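PDB 5GQO: single-stranded DNA-binding protein from Mycobacterium smegmatis, which probably binds single-stranded DNA through its OB fold, as other members of the SSB family do, and assembles as a tetramer. Local coordinates for residues A88-G91 and K92-V96. Numbering follows the deposited sequence.
Sequences ASLG and KGDSV
Asp94 folds its carboxylate back over the backbone of Leu90 and Gly91, a local contact in the turn between helix 80-89 and strand 95-105 of the OB fold. Gly91 N donates to Asp94 OD2 at 2.8 Å. The N-H...O angle of 138° shows that this bond is bent. Its donor also lies well above the carboxylate plane, 44° out of it. With chi1 at -69°, Asp94 CG stands beside its own backbone N, which swings the acid toward Gly91. The same two residues are joined a second time: Asp94 N reaches Gly91 O at 3.0 Å in a nearly straight bond, the closing bond of a type II beta turn. Gly93 takes its third position with a positive phi, a backbone conformation that glycine, lacking a side chain, adopts readily.

Beside these two bonds, Leu90 CB lies 3.7 Å from Asp94 OD2, while the CD1 end of Leu90 reaches Val96 CG1 at 3.7 Å. Ile34 and Val125 touch both Leu90 and Val96, extending the apolar cluster, and Leu129 of the second subunit packs on Leu90. Asp94 OD1 has a long, weak ion pair with Lys138 of that subunit. One side-chain and one main-chain bond thus tie Asp94 to Gly91; the former probably limits the carboxylate's rotation, and the Gly91 N-H probably stabilises part of the negative charge on OD2.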
ATOM      1  N   ALA B  88      22.220 -14.057  -3.934  1.00 37.70           N
ATOM      2  CA  ALA B  88      22.466 -15.350  -3.313  1.00 39.36           C
ATOM      3  C   ALA B  88      21.246 -16.290  -3.250  1.00 44.38           C
ATOM      4  O   ALA B  88      21.419 -17.484  -3.040  1.00 44.94           O
ATOM      5  CB  ALA B  88      22.926 -15.115  -1.881  1.00 38.36           C
ATOM      6  N   SER B  89      20.030 -15.740  -3.318  1.00 42.65           N
ATOM      7  CA  SER B  89      18.830 -16.480  -2.991  1.00 40.78           C
ATOM      8  C   SER B  89      17.845 -16.697  -4.137  1.00 39.77           C
ATOM      9  O   SER B  89      17.224 -17.744  -4.177  1.00 43.48           O
ATOM     10  CB  SER B  89      18.113 -15.788  -1.865  1.00 39.70           C
ATOM     11  OG  SER B  89      18.997 -15.606  -0.788  1.00 40.35           O
ATOM     12  N   LEU B  90      17.727 -15.765  -5.080  1.00 37.40           N
ATOM     13  CA  LEU B  90      16.663 -15.813  -6.078  1.00 35.80           C
ATOM     14  C   LEU B  90      17.143 -15.616  -7.526  1.00 41.84           C
ATOM     15  O   LEU B  90      18.186 -15.028  -7.787  1.00 48.53           O
ATOM     16  CB  LEU B  90      15.660 -14.705  -5.819  1.00 36.62           C
ATOM     17  CG  LEU B  90      15.020 -14.558  -4.422  1.00 38.73           C
ATOM     18  CD1 LEU B  90      14.069 -13.391  -4.352  1.00 36.82           C
ATOM     19  CD2 LEU B  90      14.245 -15.816  -4.041  1.00 40.58           C
ATOM     20  N   GLY B  91      16.331 -16.050  -8.482  1.00 42.59           N
ATOM     21  CA  GLY B  91      16.726 -16.019  -9.882  1.00 37.19           C
ATOM     22  C   GLY B  91      15.499 -16.135 -10.753  1.00 39.86           C
ATOM     23  O   GLY B  91      14.388 -16.232 -10.235  1.00 35.87           O
ATOM     24  N   LYS B  92      15.705 -16.157 -12.066  1.00 35.75           N
ATOM     25  CA  LYS B  92      14.630 -16.188 -13.030  1.00 42.87           C
ATOM     26  C   LYS B  92      13.633 -17.304 -12.695  1.00 45.36           C
ATOM     27  O   LYS B  92      14.039 -18.415 -12.344  1.00 39.45           O
ATOM     28  CB  LYS B  92      15.195 -16.419 -14.430  1.00 47.70           C
ATOM     29  CG  LYS B  92      14.298 -16.087 -15.625  1.00 50.26           C
ATOM     30  CD  LYS B  92      15.129 -16.323 -16.898  1.00 55.07           C
ATOM     31  CE  LYS B  92      14.531 -15.784 -18.181  1.00 57.71           C
ATOM     32  NZ  LYS B  92      13.444 -16.673 -18.616  1.00 56.86           N
ATOM     33  N   GLY B  93      12.343 -16.967 -12.747  1.00 46.46           N
ATOM     34  CA  GLY B  93      11.289 -17.908 -12.457  1.00 43.07           C
ATOM     35  C   GLY B  93      10.836 -17.879 -10.994  1.00 43.48           C
ATOM     36  O   GLY B  93       9.735 -18.295 -10.701  1.00 41.69           O
ATOM     37  N   ASP B  94      11.661 -17.421 -10.061  1.00 41.37           N
ATOM     38  CA  ASP B  94      11.275 -17.539  -8.661  1.00 43.97           C
ATOM     39  C   ASP B  94      10.129 -16.575  -8.343  1.00 45.76           C
ATOM     40  O   ASP B  94       9.972 -15.474  -8.933  1.00 37.85           O
ATOM     41  CB  ASP B  94      12.428 -17.239  -7.690  1.00 47.95           C
ATOM     42  CG  ASP B  94      13.531 -18.301  -7.693  1.00 46.34           C
ATOM     43  OD1 ASP B  94      13.265 -19.442  -8.054  1.00 46.24           O
ATOM     44  OD2 ASP B  94      14.688 -17.954  -7.333  1.00 51.10           O
ATOM     45  N   SER B  95       9.329 -17.012  -7.390  1.00 44.18           N
ATOM     46  CA  SER B  95       8.205 -16.243  -6.921  1.00 45.24           C
ATOM     47  C   SER B  95       8.784 -15.222  -5.976  1.00 41.23           C
ATOM     48  O   SER B  95       9.725 -15.554  -5.298  1.00 52.51           O
ATOM     49  CB  SER B  95       7.259 -17.170  -6.175  1.00 43.43           C
ATOM     50  OG  SER B  95       7.830 -17.401  -4.894  1.00 44.65           O
ATOM     51  N   VAL B  96       8.260 -13.993  -5.956  1.00 38.57           N
ATOM     52  CA  VAL B  96       8.804 -12.916  -5.122  1.00 40.65           C
ATOM     53  C   VAL B  96       7.759 -12.042  -4.485  1.00 40.22           C
ATOM     54  O   VAL B  96       6.701 -11.781  -5.075  1.00 40.57           O
ATOM     55  CB  VAL B  96       9.596 -11.818  -5.909  1.00 41.92           C
ATOM     56  CG1 VAL B  96      11.016 -11.771  -5.527  1.00 46.17           C
ATOM     57  CG2 VAL B  96       9.428 -11.920  -7.400  1.00 42.93           C
TER